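Local structure of exotoxin A (Pseudomonas aeruginosa, 1IKP) at residues T134-D139 with F272-Q277; S127-I132 with L237-T242; V291-A296 with G326-E331; V172-A177 with R226-N231; K185-W190 with D218-K223. The protein transfers ADP-ribose from NAD, probably onto elongation factor 2 of the host cell that it binds and enters. The protein carries 2 engineered substitutions. One frame throughout, in Å; residues are numbered along the deposited sequence. Where two conformers were deposited one is given.

Four of the five contacts involve the beta-rich receptor-binding part of the toxin, and interaction 3 lies in the helical targeting part. Interactions 1 and 2 share strand 126-136, their centres 27 Å apart. Interaction 1 ties the end of that strand to the loop leading into helix 282-300, the helix used by interaction 3; Phe272 CD1 and Gln292 NE2, 3.6 Å apart, join these two contacts. Interactions 4 and 5, with centres 17 Å apart, meet directly where Ala177 CB lies 3.7 Å from Trp220 CE3. Interactions 3 and 4 are the most distant pair, at 46 Å between centres. The side chain of Glu136 in interaction 1 is about 12 Å from a bound sodium ion.

Interaction 1. Residues T134-D139 with F272-Q277; sequences TIEMGD and FTRHRQ
Glu136 and His275 make the direct polar link: His275 N donates to Glu136 OE2 at 2.9 Å with an N-H...O angle of 153°, from above the carboxylate plane, 57° out of it. CG of Glu136 lies anti to the backbone N (chi1 -174°) and the chain bends at chi2, which lays the carboxylate against His275 N. Ser111 OG is hydrogen-bonded to the same oxygen. Water 1 donates to Glu136 OE1 at 2.8 Å and lies 2.7 Å from Thr273 OG1, whose hydroxyl also bonds Glu270 O. Water 2 accepts from Arg276 N and gives a weak bond to Glu136 OE2.

The other contacts are few. Glu136 CG passes 3.3 Å from Thr273 O, and Gly138 CA sits 3.9 Å from His275 CB. The ring nitrogen His275 ND1 is hydrogen-bonded to Glu80 OE2. Strand 126-136 is thereby joined to a loop of the targeting region. With both carboxylate oxygens engaged, the rotation of Glu136 is restricted, and these donors would probably favour its charged form.

Interaction 2. Residues S127-I132 with L237-T242; sequences SHMSPI and LDIKPT
A classic beta bulge in strand 126-136, where Ser127 and His128 both face Glu119 of strand 112-120, carries this contact with the loop between strands 224-228 and 245-248. Ser127 O is its polar centre. It accepts Lys240 N at 3.3 Å, with an N-H...O angle of 148° and the donor tilted 33° from the carbonyl plane. Beside that donor, Ile239 CA makes a CA-H...O contact of 3.5 Å to Ser127 O. Water 3 gives this oxygen a further hydrogen, at 2.9 Å, and gives another to Asp238 O, bridging the two backbones. One acceptor thus holds the loop through a peptide N-H, a CA-H and a water.

The side chains add less. Lys240 CB comes within 4.1 Å of Ser127 O, but with CG anti to the backbone N (chi1 -175°) and an extended chain beyond, the rest of the side chain runs on away from Ser127. The end of the Met129 side chain comes near Ile239, and both residues lie against helix 205-210, Met129 on Val205 and Leu209 and Ile239 on Tyr208. The contact therefore closes the loop over one end of the strand at the surface of the binding region, next to that short helix. The apolar pair that completes it is loose, with Met129 SD 4.5 Å from Ile239 CD1.

Interaction 3. Residues V291-A296 with G326-E331; sequences VQRLVA and GEAIRE
Leu294 reaches Ala328 and Ile329 because its CG stands opposite the backbone N (chi1 177°) and chi2 of 62° swings CD1 across the gap. Ile329 holds CG1 on the side away from its carbonyl carbon, in line to receive that methyl. The two side chains cross at about a right angle. One branch of the leucine does all the touching: Leu294 CD1 packs 3.8 Å from Ala328 CB and 3.9 Å from Ile329 CG1. The small alanine methyl points toward the other helix. Arg293 also comes near it, with NH1 3.7 Å from Ala328 CB, and near Glu331, though beyond salt-bridge range; the residue has two conformers, so both approaches are doubtful.

The segment axes approach to 9.9 Å at 141° between their N-to-C directions, an inclined, roughly antiparallel pair with a small contact of 172 Å². Within the helical targeting region, Leu294 continues onto Ala336 and Leu340 of helix 333-351, while Ile329 rests on Val311, Ala315 and Leu316 of helix 308-317. Each helix of the pair, 282-300 and 323-331, therefore also packs on another helix of the region.

Interaction 4. Residues V172-A177 with R226-N231; sequences VSVVMA and RVLAGN
Val172 O receives two backbone donors, Leu228 N at 2.8 Å and Ala229 N at 3.3 Å, both in the carbonyl plane. This doubling is the signature of a classic beta bulge: Leu228 and Ala229 together face Val172, and the antiparallel register shifts by one residue. Val172 N returns a bond to Ala229 O at 3.0 Å. Past the bulge the pairing is regular, Val174 and Arg226 forming a hydrogen-bonded pair with Val174 N donating to Arg226 O at 2.8 Å and Arg226 N to Val174 O at 2.9 Å. Between these pairs Ser173 and Val227 form a non-hydrogen-bonded one.

Side chains of Val172, Val174, Arg226 and Ala229 share one face of the sheet. Val172 CG1, placed between its backbone N and carbonyl carbon (chi1 58°), packs 3.8 Å from Ala229 CB. Val174 CG1 meets Leu228 CD2 at 3.9 Å. It also lies over one face of the Arg226 guanidinium, offset toward the rim and 4.1 Å above its plane, the arginine chain being bent at chi2 and chi3.

Along this part, strand 164-176 pairs with strand 224-228 and, through its other edge, with strand 40-49, by backbone hydrogen bonds of Ser173 with His44 and of Val175 with Val42. Trp8 of helix 7-10 packs against Val172 and Ala229.

Interaction 5. Residues K185-W190 with D218-K223; sequences KRWSEW and DTWEGK
Trp220 belongs to the short helix 218-221, which packs beside strand 40-49 of the concanavalin-like beta fold of the binding region. It sets its indole against segment 185-190, with Arg186 O at its edge and Trp187 and Glu189 obliquely on one side. The bond to CB points toward that segment, chi1 of -67° sets CG opposite the carbonyl carbon, and the ring follows. CG grazes Glu189 OE1 at 4.2 Å. CD1 comes nearer, 3.2 Å from Glu189 OE1, the carboxylate and ring planes standing 72° apart. NE1 forms the one direct hydrogen bond between the segments, to Arg186 O at 2.8 Å with an almost straight N-H...O angle of 173°. The oxygen lies in the ring plane, though the donor is tilted from the carbonyl plane; Gln40 NE2 bonds that oxygen too. At the far rim, CZ2 sits over one face of the Trp187 ring, 3.9 Å from Trp187 CZ3, in an oblique aromatic pair.

The carboxylate beside the indole is itself held in place. Arg186 NE makes a salt bridge with Glu189 OE2 at 2.9 Å, which probably stabilises the negative charge. A water then links this group back to the helix, water 5 donating to Glu189 OE2 and accepting from Trp220 N at 2.9 Å.

Interaction 1. Residues T134-D139 with F272-Q277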
# COMPACT_ATOMS: atom_id res chain seq x y z
N THR A 134 1.82 2.96 12.52
CA THR A 134 2.56 4.20 12.30
C THR A 134 2.04 5.36 13.18
O THR A 134 0.85 5.67 13.19
CB THR A 134 2.46 4.60 10.81
OG1 THR A 134 3.10 3.60 10.01
CG2 THR A 134 3.15 5.95 10.56
N ILE A 135 2.95 6.02 13.91
CA ILE A 135 2.60 7.15 14.78
C ILE A 135 3.39 8.40 14.43
O ILE A 135 4.60 8.42 14.55
CB ILE A 135 2.80 6.78 16.27
CG1 ILE A 135 1.90 5.58 16.61
CG2 ILE A 135 2.45 7.98 17.16
CD1 ILE A 135 2.05 5.07 18.05
N GLU A 136 2.66 9.44 14.01
CA GLU A 136 3.25 10.71 13.61
C GLU A 136 3.89 11.47 14.76
O GLU A 136 3.21 11.77 15.74
CB GLU A 136 2.17 11.56 12.96
CG GLU A 136 2.69 12.86 12.37
CD GLU A 136 3.79 12.64 11.32
OE1 GLU A 136 3.82 11.55 10.71
OE2 GLU A 136 4.59 13.56 11.08
N MET A 137 5.15 11.85 14.61
CA MET A 137 5.87 12.56 15.65
C MET A 137 6.36 13.95 15.30
O MET A 137 6.51 14.81 16.18
CB MET A 137 7.08 11.74 16.13
CG MET A 137 6.67 10.38 16.73
SD MET A 137 5.77 10.57 18.31
CE MET A 137 5.05 12.17 18.22
N GLY A 138 6.57 14.21 14.02
CA GLY A 138 7.17 15.48 13.67
C GLY A 138 8.67 15.32 13.82
O GLY A 138 9.19 14.50 14.61
N ASP A 139 9.42 16.13 13.07
CA ASP A 139 10.86 16.05 13.07
C ASP A 139 11.57 16.23 14.40
O ASP A 139 12.47 15.49 14.75
CB ASP A 139 11.43 17.09 12.10
CG ASP A 139 12.13 16.46 10.91
OD1 ASP A 139 12.94 15.54 11.10
OD2 ASP A 139 11.87 16.91 9.77
N PHE A 272 0.59 12.04 3.82
CA PHE A 272 -0.63 12.79 4.11
C PHE A 272 -1.01 12.90 5.58
O PHE A 272 -1.97 13.60 5.93
CB PHE A 272 -1.77 12.21 3.29
CG PHE A 272 -1.53 12.32 1.81
CD1 PHE A 272 -1.68 13.54 1.16
CD2 PHE A 272 -1.07 11.22 1.09
CE1 PHE A 272 -1.36 13.68 -0.20
CE2 PHE A 272 -0.75 11.34 -0.27
CZ PHE A 272 -0.90 12.58 -0.92
N THR A 273 -0.28 12.20 6.44
CA THR A 273 -0.52 12.25 7.88
C THR A 273 0.60 13.03 8.56
O THR A 273 0.66 13.11 9.79
CB THR A 273 -0.62 10.83 8.51
OG1 THR A 273 0.43 10.00 8.01
CG2 THR A 273 -1.97 10.20 8.20
N ARG A 274 1.51 13.60 7.76
CA ARG A 274 2.62 14.35 8.32
C ARG A 274 2.21 15.54 9.19
O ARG A 274 1.21 16.23 8.91
CB ARG A 274 3.54 14.89 7.22
CG ARG A 274 4.48 13.85 6.66
CD ARG A 274 5.26 14.40 5.49
NE ARG A 274 6.13 15.50 5.89
CZ ARG A 274 7.34 15.37 6.41
NH1 ARG A 274 7.87 14.17 6.62
NH2 ARG A 274 8.05 16.45 6.70
N HIS A 275 3.00 15.79 10.23
CA HIS A 275 2.78 16.91 11.14
C HIS A 275 2.91 18.22 10.35
O HIS A 275 2.16 19.18 10.58
CB HIS A 275 3.82 16.85 12.26
CG HIS A 275 3.72 17.96 13.26
ND1 HIS A 275 2.56 18.26 13.93
CD2 HIS A 275 4.67 18.77 13.77
CE1 HIS A 275 2.80 19.22 14.81
NE2 HIS A 275 4.07 19.54 14.74
N ARG A 276 3.86 18.26 9.43
CA ARG A 276 4.05 19.45 8.61
C ARG A 276 4.08 19.05 7.15
O ARG A 276 4.80 18.12 6.78
CB ARG A 276 5.34 20.15 9.02
CG ARG A 276 5.33 20.48 10.50
CD ARG A 276 6.23 21.63 10.88
NE ARG A 276 5.98 22.00 12.27
CZ ARG A 276 6.65 22.92 12.94
NH1 ARG A 276 7.63 23.59 12.36
NH2 ARG A 276 6.33 23.17 14.20
N GLN A 277 3.26 19.72 6.34
CA GLN A 277 3.16 19.44 4.91
C GLN A 277 4.39 19.86 4.13
O GLN A 277 4.83 21.01 4.23
CB GLN A 277 1.97 20.18 4.30
CG GLN A 277 0.59 19.65 4.65
CD GLN A 277 -0.50 20.36 3.87
OE1 GLN A 277 -0.51 20.35 2.64
NE2 GLN A 277 -1.43 20.98 4.58
O HOH W 1 2.09 9.38 10.07
O HOH W 2 6.00 16.33 9.49

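Interaction 2. Residues S127-I132 with L237-T242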
# COMPACT_ATOMS: atom_id res chain seq x y z
N SER A 127 5.70 -16.51 17.37
CA SER A 127 4.50 -17.21 16.94
C SER A 127 3.51 -16.35 16.15
O SER A 127 2.86 -16.84 15.24
CB SER A 127 3.76 -17.80 18.15
OG SER A 127 3.22 -16.77 18.97
N HIS A 128 3.39 -15.08 16.52
CA HIS A 128 2.48 -14.16 15.82
C HIS A 128 3.07 -12.77 15.79
O HIS A 128 3.76 -12.37 16.72
CB HIS A 128 1.14 -14.03 16.51
CG HIS A 128 0.41 -15.32 16.70
ND1 HIS A 128 0.76 -16.22 17.68
CD2 HIS A 128 -0.66 -15.84 16.06
CE1 HIS A 128 -0.08 -17.25 17.64
NE2 HIS A 128 -0.95 -17.04 16.67
N MET A 129 2.74 -12.02 14.74
CA MET A 129 3.23 -10.65 14.61
C MET A 129 2.03 -9.76 14.36
O MET A 129 1.17 -10.07 13.54
CB MET A 129 4.16 -10.51 13.42
CG MET A 129 4.94 -11.75 13.09
SD MET A 129 5.84 -11.48 11.58
CE MET A 129 7.52 -11.30 12.23
N SER A 130 1.99 -8.64 15.07
CA SER A 130 0.92 -7.66 14.93
C SER A 130 1.15 -6.86 13.66
O SER A 130 2.15 -7.01 12.98
CB SER A 130 1.00 -6.62 16.06
OG SER A 130 2.11 -5.72 15.88
N PRO A 131 0.16 -6.02 13.31
CA PRO A 131 0.32 -5.16 12.15
C PRO A 131 1.46 -4.20 12.56
O PRO A 131 1.84 -4.09 13.74
CB PRO A 131 -0.99 -4.38 12.14
CG PRO A 131 -1.99 -5.38 12.59
CD PRO A 131 -1.26 -6.10 13.73
N ILE A 132 2.01 -3.51 11.56
CA ILE A 132 3.02 -2.48 11.77
C ILE A 132 2.21 -1.17 11.89
O ILE A 132 1.49 -0.79 10.97
CB ILE A 132 3.98 -2.41 10.58
CG1 ILE A 132 4.68 -3.77 10.43
CG2 ILE A 132 4.98 -1.27 10.78
CD1 ILE A 132 5.53 -3.90 9.20
N LEU A 237 11.88 -18.54 14.30
CA LEU A 237 10.51 -18.42 13.80
C LEU A 237 9.66 -19.68 13.85
O LEU A 237 10.14 -20.80 13.63
CB LEU A 237 10.54 -17.90 12.36
CG LEU A 237 11.39 -16.67 12.02
CD1 LEU A 237 11.30 -16.40 10.52
CD2 LEU A 237 10.91 -15.45 12.81
N ASP A 238 8.39 -19.48 14.15
CA ASP A 238 7.38 -20.53 14.19
C ASP A 238 6.11 -19.70 13.97
O ASP A 238 5.06 -19.93 14.58
CB ASP A 238 7.35 -21.23 15.55
CG ASP A 238 6.44 -22.44 15.55
OD1 ASP A 238 6.40 -23.13 14.51
OD2 ASP A 238 5.78 -22.72 16.57
N ILE A 239 6.24 -18.75 13.06
CA ILE A 239 5.18 -17.81 12.75
C ILE A 239 4.06 -18.28 11.84
O ILE A 239 4.27 -19.07 10.92
CB ILE A 239 5.76 -16.50 12.16
CG1 ILE A 239 6.45 -16.78 10.83
CG2 ILE A 239 6.77 -15.90 13.12
CD1 ILE A 239 7.05 -15.54 10.19
N LYS A 240 2.86 -17.78 12.11
CA LYS A 240 1.69 -18.09 11.30
C LYS A 240 1.87 -17.32 9.99
O LYS A 240 2.31 -16.17 10.00
CB LYS A 240 0.42 -17.64 12.02
CG LYS A 240 -0.87 -18.03 11.33
CD LYS A 240 -2.08 -17.57 12.12
CE LYS A 240 -3.37 -17.93 11.40
NZ LYS A 240 -4.56 -17.43 12.14
N PRO A 241 1.54 -17.95 8.85
CA PRO A 241 1.64 -17.39 7.49
C PRO A 241 0.85 -16.11 7.20
O PRO A 241 0.72 -15.71 6.04
CB PRO A 241 1.17 -18.55 6.61
CG PRO A 241 1.56 -19.75 7.40
CD PRO A 241 1.14 -19.37 8.79
N THR A 242 0.34 -15.46 8.24
CA THR A 242 -0.43 -14.23 8.09
C THR A 242 0.36 -13.17 7.31
O THR A 242 1.50 -12.86 7.65
CB THR A 242 -0.78 -13.65 9.47
OG1 THR A 242 -1.44 -14.66 10.25
CG2 THR A 242 -1.70 -12.45 9.33
O HOH W 3 2.03 -19.58 15.34
O HOH W 4 2.18 -13.61 12.23

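Interaction 3. Residues V291-A296 with G326-E331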
# COMPACT_ATOMS: atom_id res chain seq x y z
N VAL A 291 -5.66 15.94 -5.59
CA VAL A 291 -6.51 14.76 -5.50
C VAL A 291 -7.11 14.60 -4.11
O VAL A 291 -8.29 14.25 -3.97
CB VAL A 291 -5.73 13.49 -5.91
CG1 VAL A 291 -6.49 12.23 -5.51
CG2 VAL A 291 -5.51 13.48 -7.42
N GLN A 292 -6.29 14.84 -3.08
CA GLN A 292 -6.74 14.75 -1.70
C GLN A 292 -7.91 15.73 -1.50
O GLN A 292 -8.97 15.35 -0.99
CB GLN A 292 -5.59 15.10 -0.75
CG GLN A 292 -5.94 15.02 0.74
CD GLN A 292 -4.81 15.47 1.65
OE1 GLN A 292 -4.72 15.04 2.80
NE2 GLN A 292 -3.94 16.33 1.14
N ARG A 293 -7.71 16.97 -1.93
CA ARG A 293 -8.72 18.01 -1.80
C ARG A 293 -10.00 17.68 -2.55
O ARG A 293 -11.10 17.92 -2.06
CB ARG A 293 -8.15 19.34 -2.29
CG ARG A 293 -9.17 20.47 -2.42
CD ARG A 293 -8.47 21.81 -2.56
NE ARG A 293 -9.40 22.87 -2.94
CZ ARG A 293 -9.94 22.98 -4.15
NH1 ARG A 293 -9.64 22.10 -5.10
NH2 ARG A 293 -10.77 23.98 -4.42
N LEU A 294 -9.86 17.11 -3.74
CA LEU A 294 -11.01 16.76 -4.55
C LEU A 294 -11.89 15.74 -3.85
O LEU A 294 -13.11 15.89 -3.79
CB LEU A 294 -10.56 16.22 -5.89
CG LEU A 294 -11.68 15.74 -6.80
CD1 LEU A 294 -12.64 16.89 -7.16
CD2 LEU A 294 -11.04 15.18 -8.05
N VAL A 295 -11.29 14.68 -3.32
CA VAL A 295 -12.07 13.67 -2.64
C VAL A 295 -12.72 14.28 -1.40
O VAL A 295 -13.86 13.98 -1.10
CB VAL A 295 -11.18 12.45 -2.23
CG1 VAL A 295 -11.98 11.45 -1.41
CG2 VAL A 295 -10.64 11.78 -3.48
N ALA A 296 -11.99 15.15 -0.69
CA ALA A 296 -12.54 15.80 0.51
C ALA A 296 -13.76 16.63 0.13
O ALA A 296 -14.81 16.55 0.78
CB ALA A 296 -11.50 16.68 1.15
N GLY A 326 -17.28 21.48 -8.08
CA GLY A 326 -17.44 21.61 -9.51
C GLY A 326 -16.23 22.26 -10.16
O GLY A 326 -15.80 21.84 -11.23
N GLU A 327 -15.69 23.28 -9.51
CA GLU A 327 -14.53 23.97 -10.04
C GLU A 327 -13.29 23.07 -9.99
O GLU A 327 -12.47 23.08 -10.90
CB GLU A 327 -14.27 25.25 -9.24
CG GLU A 327 -13.34 26.23 -9.93
CD GLU A 327 -13.83 26.62 -11.31
OE1 GLU A 327 -15.05 26.86 -11.45
OE2 GLU A 327 -13.01 26.68 -12.24
N ALA A 328 -13.18 22.30 -8.91
CA ALA A 328 -12.04 21.39 -8.75
C ALA A 328 -12.04 20.39 -9.89
O ALA A 328 -11.00 20.10 -10.47
CB ALA A 328 -12.15 20.66 -7.41
N ILE A 329 -13.23 19.89 -10.22
CA ILE A 329 -13.41 18.92 -11.31
C ILE A 329 -13.07 19.54 -12.66
O ILE A 329 -12.29 18.97 -13.43
CB ILE A 329 -14.86 18.38 -11.34
CG1 ILE A 329 -15.10 17.51 -10.10
CG2 ILE A 329 -15.13 17.62 -12.63
CD1 ILE A 329 -16.52 17.07 -9.92
N ARG A 330 -13.62 20.71 -12.93
CA ARG A 330 -13.35 21.38 -14.19
C ARG A 330 -11.87 21.76 -14.32
O ARG A 330 -11.35 21.85 -15.42
CB ARG A 330 -14.24 22.63 -14.34
CG ARG A 330 -15.72 22.35 -14.63
CD ARG A 330 -16.48 23.66 -14.93
NE ARG A 330 -16.44 24.57 -13.79
CZ ARG A 330 -17.30 24.53 -12.77
NH1 ARG A 330 -18.27 23.63 -12.75
NH2 ARG A 330 -17.15 25.36 -11.75
N GLU A 331 -11.20 21.98 -13.18
CA GLU A 331 -9.78 22.34 -13.20
C GLU A 331 -8.86 21.22 -13.69
O GLU A 331 -7.81 21.49 -14.27
CB GLU A 331 -9.32 22.77 -11.80
CG GLU A 331 -9.86 24.11 -11.33
CD GLU A 331 -9.29 24.52 -9.98
OE1 GLU A 331 -9.40 23.73 -9.02
OE2 GLU A 331 -8.73 25.63 -9.88

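Interaction 4. Residues V172-A177 with R226-N231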
# COMPACT_ATOMS: atom_id res chain seq x y z
N VAL A 172 18.90 -1.68 21.82
CA VAL A 172 18.68 -0.81 20.67
C VAL A 172 19.80 -1.01 19.67
O VAL A 172 20.99 -1.10 20.04
CB VAL A 172 18.56 0.69 21.10
CG1 VAL A 172 19.81 1.16 21.84
CG2 VAL A 172 18.28 1.55 19.87
N SER A 173 19.43 -1.10 18.40
CA SER A 173 20.38 -1.29 17.32
C SER A 173 20.14 -0.23 16.29
O SER A 173 19.11 0.45 16.30
CB SER A 173 20.20 -2.67 16.69
OG SER A 173 18.91 -2.82 16.09
N VAL A 174 21.11 -0.04 15.41
CA VAL A 174 20.96 0.91 14.33
C VAL A 174 21.42 0.26 13.06
O VAL A 174 22.38 -0.52 13.05
CB VAL A 174 21.78 2.19 14.54
CG1 VAL A 174 23.28 1.86 14.56
CG2 VAL A 174 21.47 3.21 13.43
N VAL A 175 20.70 0.52 11.98
CA VAL A 175 21.07 0.02 10.67
C VAL A 175 21.25 1.25 9.79
O VAL A 175 20.37 2.12 9.71
CB VAL A 175 20.02 -0.94 10.07
CG1 VAL A 175 18.67 -0.28 9.99
CG2 VAL A 175 20.46 -1.38 8.70
N MET A 176 22.42 1.35 9.17
CA MET A 176 22.73 2.48 8.33
C MET A 176 22.77 2.03 6.88
O MET A 176 23.34 0.99 6.55
CB MET A 176 24.10 3.07 8.71
CG MET A 176 24.20 3.67 10.08
SD MET A 176 23.07 5.07 10.34
CE MET A 176 23.69 6.20 9.06
N ALA A 177 22.16 2.82 6.01
CA ALA A 177 22.13 2.49 4.60
C ALA A 177 23.48 2.84 4.01
O ALA A 177 24.26 3.58 4.62
CB ALA A 177 21.03 3.27 3.89
N ARG A 226 24.48 -2.46 13.68
CA ARG A 226 25.24 -2.40 14.93
C ARG A 226 24.35 -2.30 16.15
O ARG A 226 23.37 -1.56 16.14
CB ARG A 226 26.15 -1.17 14.95
CG ARG A 226 27.29 -1.19 13.98
CD ARG A 226 27.57 0.22 13.52
NE ARG A 226 27.71 1.15 14.63
CZ ARG A 226 27.46 2.45 14.54
NH1 ARG A 226 27.04 2.97 13.40
NH2 ARG A 226 27.62 3.23 15.60
N VAL A 227 24.69 -3.05 17.19
CA VAL A 227 23.95 -2.97 18.45
C VAL A 227 24.57 -1.78 19.19
O VAL A 227 25.79 -1.70 19.36
CB VAL A 227 24.13 -4.24 19.33
CG1 VAL A 227 23.51 -4.01 20.71
CG2 VAL A 227 23.50 -5.44 18.66
N LEU A 228 23.73 -0.84 19.62
CA LEU A 228 24.23 0.33 20.33
C LEU A 228 24.19 0.17 21.86
O LEU A 228 25.05 0.70 22.57
CB LEU A 228 23.43 1.57 19.91
CG LEU A 228 23.50 1.99 18.44
CD1 LEU A 228 22.60 3.20 18.21
CD2 LEU A 228 24.94 2.32 18.03
N ALA A 229 23.20 -0.54 22.36
CA ALA A 229 23.07 -0.75 23.80
C ALA A 229 22.24 -1.99 24.08
O ALA A 229 21.44 -2.43 23.25
CB ALA A 229 22.43 0.49 24.47
N GLY A 230 22.44 -2.57 25.25
CA GLY A 230 21.69 -3.75 25.61
C GLY A 230 22.00 -4.95 24.74
O GLY A 230 23.08 -5.07 24.16
N ASN A 231 21.03 -5.86 24.63
CA ASN A 231 21.22 -7.05 23.83
C ASN A 231 19.91 -7.50 23.22
O ASN A 231 19.19 -8.32 23.78
CB ASN A 231 21.81 -8.17 24.70
CG ASN A 231 22.05 -9.44 23.93
OD1 ASN A 231 22.60 -9.42 22.82
ND2 ASN A 231 21.66 -10.57 24.50

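Interaction 5. Residues K185-W190 with D218-K223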
# COMPACT_ATOMS: atom_id res chain seq x y z
N LYS A 185 18.62 9.69 -1.00
CA LYS A 185 17.90 9.11 0.12
C LYS A 185 16.71 8.29 -0.36
O LYS A 185 15.86 8.80 -1.10
CB LYS A 185 17.41 10.21 1.07
CG LYS A 185 18.52 11.05 1.67
CD LYS A 185 19.47 10.20 2.51
CE LYS A 185 20.45 11.07 3.27
NZ LYS A 185 19.76 12.00 4.21
N ARG A 186 16.64 7.04 0.06
CA ARG A 186 15.55 6.15 -0.33
C ARG A 186 14.76 5.71 0.91
O ARG A 186 15.34 5.12 1.83
CB ARG A 186 16.12 4.93 -1.06
CG ARG A 186 15.09 3.87 -1.46
CD ARG A 186 15.76 2.72 -2.21
NE ARG A 186 14.84 1.63 -2.54
CZ ARG A 186 13.84 1.72 -3.42
NH1 ARG A 186 13.63 2.86 -4.07
NH2 ARG A 186 13.06 0.67 -3.64
N TRP A 187 13.46 6.00 0.94
CA TRP A 187 12.64 5.58 2.09
C TRP A 187 11.40 4.78 1.69
O TRP A 187 10.44 4.70 2.45
CB TRP A 187 12.20 6.80 2.92
CG TRP A 187 13.30 7.44 3.70
CD1 TRP A 187 13.93 8.62 3.41
CD2 TRP A 187 13.90 6.95 4.91
NE1 TRP A 187 14.87 8.91 4.37
CE2 TRP A 187 14.87 7.90 5.30
CE3 TRP A 187 13.70 5.81 5.70
CZ2 TRP A 187 15.65 7.74 6.46
CZ3 TRP A 187 14.47 5.65 6.86
CH2 TRP A 187 15.43 6.61 7.23
N SER A 188 11.42 4.17 0.52
CA SER A 188 10.27 3.39 0.09
C SER A 188 9.99 2.15 0.94
O SER A 188 8.83 1.83 1.21
CB SER A 188 10.40 2.99 -1.38
OG SER A 188 11.61 2.29 -1.61
N GLU A 189 11.03 1.45 1.38
CA GLU A 189 10.83 0.25 2.18
C GLU A 189 10.14 0.56 3.51
O GLU A 189 9.33 -0.23 3.99
CB GLU A 189 12.18 -0.44 2.44
CG GLU A 189 12.91 -0.93 1.17
CD GLU A 189 13.81 0.12 0.52
OE1 GLU A 189 13.80 1.30 0.92
OE2 GLU A 189 14.57 -0.26 -0.41
N TRP A 190 10.48 1.71 4.08
CA TRP A 190 9.93 2.16 5.37
C TRP A 190 8.40 2.15 5.38
O TRP A 190 7.78 1.80 6.38
CB TRP A 190 10.47 3.56 5.67
CG TRP A 190 9.93 4.22 6.90
CD1 TRP A 190 8.89 5.13 6.98
CD2 TRP A 190 10.41 4.05 8.24
NE1 TRP A 190 8.71 5.51 8.28
CE2 TRP A 190 9.62 4.87 9.08
CE3 TRP A 190 11.43 3.27 8.82
CZ2 TRP A 190 9.82 4.93 10.46
CZ3 TRP A 190 11.63 3.34 10.20
CH2 TRP A 190 10.82 4.17 11.00
N ASP A 218 20.20 -1.16 -4.10
CA ASP A 218 21.51 -0.97 -3.49
C ASP A 218 21.58 -0.23 -2.15
O ASP A 218 22.29 -0.67 -1.24
CB ASP A 218 22.46 -0.29 -4.48
CG ASP A 218 22.74 -1.14 -5.70
OD1 ASP A 218 22.93 -2.37 -5.54
OD2 ASP A 218 22.78 -0.59 -6.82
N THR A 219 20.86 0.87 -2.03
CA THR A 219 20.88 1.67 -0.80
C THR A 219 20.77 0.87 0.49
O THR A 219 21.67 0.91 1.35
CB THR A 219 19.75 2.72 -0.80
OG1 THR A 219 19.90 3.58 -1.95
CG2 THR A 219 19.80 3.57 0.46
N TRP A 220 19.68 0.13 0.65
CA TRP A 220 19.52 -0.64 1.86
C TRP A 220 20.11 -2.04 1.76
O TRP A 220 20.37 -2.69 2.78
CB TRP A 220 18.04 -0.67 2.26
CG TRP A 220 17.54 0.68 2.69
CD1 TRP A 220 16.84 1.59 1.92
CD2 TRP A 220 17.75 1.32 3.95
NE1 TRP A 220 16.60 2.74 2.64
CE2 TRP A 220 17.15 2.60 3.89
CE3 TRP A 220 18.39 0.94 5.14
CZ2 TRP A 220 17.17 3.50 4.96
CZ3 TRP A 220 18.41 1.83 6.21
CH2 TRP A 220 17.80 3.09 6.11
N GLU A 221 20.34 -2.51 0.54
CA GLU A 221 20.94 -3.82 0.33
C GLU A 221 22.32 -3.81 1.00
O GLU A 221 22.72 -4.79 1.63
CB GLU A 221 21.09 -4.09 -1.17
CG GLU A 221 21.96 -5.28 -1.52
CD GLU A 221 21.41 -6.58 -0.98
OE1 GLU A 221 22.09 -7.62 -1.13
OE2 GLU A 221 20.29 -6.57 -0.42
N GLY A 222 23.04 -2.70 0.87
CA GLY A 222 24.37 -2.62 1.46
C GLY A 222 24.40 -2.02 2.85
O GLY A 222 25.37 -1.37 3.25
N LYS A 223 23.34 -2.24 3.62
CA LYS A 223 23.27 -1.69 4.97
C LYS A 223 24.28 -2.30 5.94
O LYS A 223 24.76 -3.42 5.73
CB LYS A 223 21.85 -1.89 5.52
CG LYS A 223 21.44 -3.35 5.61
CD LYS A 223 19.93 -3.49 5.83
CE LYS A 223 19.46 -4.90 5.52
NZ LYS A 223 20.08 -5.93 6.39
O HOH W 5 17.28 -0.13 -1.03